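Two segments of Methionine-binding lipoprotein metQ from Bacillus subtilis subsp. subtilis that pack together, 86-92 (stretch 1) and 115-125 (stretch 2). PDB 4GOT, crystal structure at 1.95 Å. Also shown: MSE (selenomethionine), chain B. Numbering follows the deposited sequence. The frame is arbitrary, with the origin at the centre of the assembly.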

# COMPACT_ATOMS: atom_id res chain seq x y z
N LEU A 86 8.11 2.66 -0.28
CA LEU A 86 7.66 1.44 0.40
C LEU A 86 6.96 1.79 1.76
O LEU A 86 7.39 2.70 2.52
CB LEU A 86 8.91 0.52 0.62
CG LEU A 86 8.68 -0.88 1.25
CD1 LEU A 86 7.68 -1.72 0.45
CD2 LEU A 86 10.00 -1.65 1.49
N GLU A 87 5.91 1.04 2.08
CA GLU A 87 5.23 1.13 3.39
C GLU A 87 5.25 -0.26 4.07
O GLU A 87 4.36 -1.06 3.85
CB GLU A 87 3.76 1.54 3.20
CG GLU A 87 3.55 2.95 2.71
CD GLU A 87 2.10 3.21 2.31
OE1 GLU A 87 1.15 2.59 2.85
OE2 GLU A 87 1.92 4.06 1.41
N PRO A 88 6.30 -0.58 4.86
CA PRO A 88 6.23 -1.86 5.57
C PRO A 88 4.92 -2.04 6.40
O PRO A 88 4.56 -1.18 7.22
CB PRO A 88 7.48 -1.82 6.44
CG PRO A 88 8.44 -1.01 5.64
CD PRO A 88 7.60 0.08 5.04
N PHE A 89 4.21 -3.13 6.07
CA PHE A 89 2.94 -3.54 6.64
C PHE A 89 3.04 -3.73 8.17
O PHE A 89 4.08 -4.18 8.71
CB PHE A 89 2.56 -4.89 6.00
CG PHE A 89 1.09 -5.09 5.72
CD1 PHE A 89 0.14 -4.11 5.90
CD2 PHE A 89 0.69 -6.29 5.16
CE1 PHE A 89 -1.19 -4.32 5.60
CE2 PHE A 89 -0.65 -6.50 4.83
CZ PHE A 89 -1.59 -5.50 5.05
N GLY A 90 1.96 -3.38 8.85
CA GLY A 90 1.85 -3.52 10.29
C GLY A 90 0.70 -4.41 10.78
O GLY A 90 -0.41 -4.47 10.14
N ILE A 91 0.98 -5.08 11.90
CA ILE A 91 -0.02 -5.75 12.73
C ILE A 91 -0.15 -5.03 14.07
O ILE A 91 0.86 -4.64 14.68
CB ILE A 91 0.33 -7.21 13.02
CG1 ILE A 91 0.60 -7.97 11.70
CG2 ILE A 91 -0.82 -7.82 13.84
CD1 ILE A 91 1.34 -9.29 11.86
N TYR A 92 -1.41 -4.85 14.49
CA TYR A 92 -1.79 -4.02 15.62
C TYR A 92 -2.69 -4.84 16.56
O TYR A 92 -3.45 -5.71 16.10
CB TYR A 92 -2.57 -2.81 15.11
CG TYR A 92 -1.74 -1.84 14.29
CD1 TYR A 92 -1.45 -2.09 12.94
CD2 TYR A 92 -1.25 -0.66 14.86
CE1 TYR A 92 -0.70 -1.21 12.19
CE2 TYR A 92 -0.50 0.23 14.12
CZ TYR A 92 -0.22 -0.06 12.78
OH TYR A 92 0.53 0.81 12.01
N ALA A 115 -5.05 -9.12 -3.53
CA ALA A 115 -3.63 -9.02 -3.88
C ALA A 115 -2.66 -9.11 -2.69
O ALA A 115 -1.49 -9.51 -2.86
CB ALA A 115 -3.39 -7.72 -4.63
N GLU A 116 -3.12 -8.74 -1.50
CA GLU A 116 -2.24 -8.73 -0.33
C GLU A 116 -2.41 -9.94 0.60
O GLU A 116 -1.88 -9.94 1.69
CB GLU A 116 -2.45 -7.45 0.48
CG GLU A 116 -1.91 -6.22 -0.25
CD GLU A 116 -1.61 -5.07 0.69
OE1 GLU A 116 -2.41 -4.88 1.64
OE2 GLU A 116 -0.57 -4.38 0.46
N GLN A 117 -3.13 -10.98 0.17
CA GLN A 117 -3.34 -12.13 1.04
C GLN A 117 -2.03 -12.82 1.38
O GLN A 117 -1.84 -13.23 2.53
CB GLN A 117 -4.31 -13.13 0.43
CG GLN A 117 -5.74 -12.58 0.24
CD GLN A 117 -6.42 -12.15 1.53
OE1 GLN A 117 -6.68 -10.93 1.75
NE2 GLN A 117 -6.70 -13.12 2.40
N GLY A 118 -1.13 -12.96 0.41
CA GLY A 118 0.19 -13.56 0.65
C GLY A 118 1.09 -12.67 1.52
O GLY A 118 1.87 -13.16 2.35
N ARG A 119 0.97 -11.35 1.36
CA ARG A 119 1.77 -10.38 2.15
C ARG A 119 1.48 -10.52 3.66
O ARG A 119 2.37 -10.57 4.48
CB ARG A 119 1.46 -8.96 1.68
CG ARG A 119 2.36 -7.88 2.24
CD ARG A 119 1.95 -6.49 1.78
NE ARG A 119 2.97 -5.54 2.20
CZ ARG A 119 2.87 -4.21 2.07
NH1 ARG A 119 1.80 -3.63 1.53
NH2 ARG A 119 3.87 -3.46 2.52
N MSE A 120 0.20 -10.53 4.01
CA MSE A 120 -0.28 -10.80 5.38
C MSE A 120 0.13 -12.15 5.94
O MSE A 120 0.72 -12.24 7.03
CB MSE A 120 -1.82 -10.67 5.40
CG MSE A 120 -2.25 -9.28 5.06
SE MSE A 120 -4.16 -9.12 4.88
CE MSE A 120 -4.56 -9.00 2.97
N LEU A 121 -0.13 -13.22 5.20
CA LEU A 121 0.21 -14.55 5.68
C LEU A 121 1.72 -14.75 5.87
O LEU A 121 2.14 -15.53 6.75
CB LEU A 121 -0.38 -15.64 4.75
CG LEU A 121 -1.91 -15.62 4.65
CD1 LEU A 121 -2.35 -16.75 3.74
CD2 LEU A 121 -2.62 -15.66 6.02
N ALA A 122 2.53 -14.03 5.08
CA ALA A 122 3.99 -14.19 5.11
C ALA A 122 4.52 -13.63 6.43
O ALA A 122 5.48 -14.16 6.97
CB ALA A 122 4.66 -13.48 3.93
N MSE A 123 3.88 -12.58 6.93
CA MSE A 123 4.21 -12.04 8.26
C MSE A 123 3.92 -13.02 9.38
O MSE A 123 4.69 -13.10 10.33
CB MSE A 123 3.45 -10.74 8.54
CG MSE A 123 3.99 -9.59 7.73
SE MSE A 123 3.15 -7.93 8.17
CE MSE A 123 4.12 -7.56 9.84
N LEU A 124 2.80 -13.73 9.29
CA LEU A 124 2.47 -14.75 10.26
C LEU A 124 3.43 -15.94 10.13
O LEU A 124 3.77 -16.53 11.12
CB LEU A 124 1.05 -15.23 10.14
CG LEU A 124 -0.07 -14.15 10.21
CD1 LEU A 124 -1.45 -14.81 10.21
CD2 LEU A 124 0.12 -13.28 11.44
N GLU A 125 3.86 -16.28 8.92
CA GLU A 125 4.76 -17.43 8.76
C GLU A 125 6.15 -17.08 9.32
O GLU A 125 6.79 -17.90 9.99
CB GLU A 125 4.83 -17.88 7.29
CG GLU A 125 5.77 -19.08 7.06
CD GLU A 125 5.79 -19.58 5.62
OE1 GLU A 125 5.88 -18.73 4.68
OE2 GLU A 125 5.71 -20.82 5.43
N MSE B . -0.23 2.01 0.37
CA MSE B . -0.64 0.59 0.57
C MSE B . 0.54 -0.32 1.07
O MSE B . 1.58 -0.25 0.46
OXT MSE B . 0.50 -1.15 2.01
CB MSE B . -1.14 0.04 -0.78
CG MSE B . -1.86 -1.27 -0.71
SE MSE B . -2.28 -2.01 -2.50
CE MSE B . -3.91 -0.76 -2.94
O HOH W 1 4.35 -0.87 0.61

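This is a small, largely apolar contact in which one aromatic residue of a loop running into a strand beds against a helix, with a buried arginine from that helix linking the packing to the bound selenomethionine.

The two stretches bury 438 Å² between them, summed over both sides, and Phe89 contributes the most of any residue. Its CA-to-CB bond points toward the helix, and CA of Phe89 lies 8.0 Å from CA of Met120, close enough for the ring to bridge the gap without another layer between. Phe89 meets four residues at once. CE2 of Phe89 sits 3.2 Å from CG of Met120, a tight approach; CB of Phe89 lies 3.8 Å from SE of Met123; CZ of Phe89 reaches to 3.6 Å from OE1 of Glu116; and the guanidinium of Arg119 lies flat on the Phe89 ring, centres 4.7 Å apart and planes at 28°. Both selenium atoms approach the ring obliquely, SE of Met120 at 5.5 Å and SE of Met123 at 5.1 Å from the centroid of the Phe89 ring. Met120 and Met123, modelled as selenomethionine, suit this place as long, flexible, apolar side chains that set CG of the one and SE of the other against Phe89.

Arg119 does the polar work. Its chi1 to chi3 are all t, so the chain runs out fully extended, and its methylenes pack as they go: CD of Arg119 lies 3.6 Å from CD2 of Phe89. At the far end, NH2 of Arg119 donates a weak hydrogen bond to the backbone O of Glu87, 2.8 Å away with an angle of 127°. The acceptor is a backbone carbonyl outside regular secondary structure. NH1 of Arg119 forms a salt bridge with OE2 of Glu116 at 2.7 Å, and this pairing within the second stretch compensates the buried charge and helps hold the guanidinium in position. Glu116, at the N-cap position, is three residues before Arg119.

Arg119 and the side chain of Glu87 extend the contact to the ligand. NH1 of Arg119 donates to OXT of the free selenomethionine at 2.8 Å, while the ligand N donates to OE1 of Glu87 at 2.9 Å, so each stretch grips one charged end of the amino acid, as befits a methionine-binding protein. Water 1 links them: its O accepts from N of Glu87 at 2.9 Å and weakly from NH2 of Arg119 at 3.3 Å, and lies 2.8 Å from O of the ligand.

Further along, the contact becomes purely apolar. Ile91 also points toward the helix, and CD1 of Ile91 meets CE of Met123 at 3.8 Å and CD2 of Leu124 at 4.2 Å. Between Phe89 and Ile91, a CB on Gly90 would point away from the helix and fall 2.9 Å from CE1 of Tyr92, so glycine fits there. The rule is legible: Phe89 and Ile91 point toward the helix, and Glu116 at the N-cap and Arg119, Met120, Met123 and Leu124 of the helix receive them.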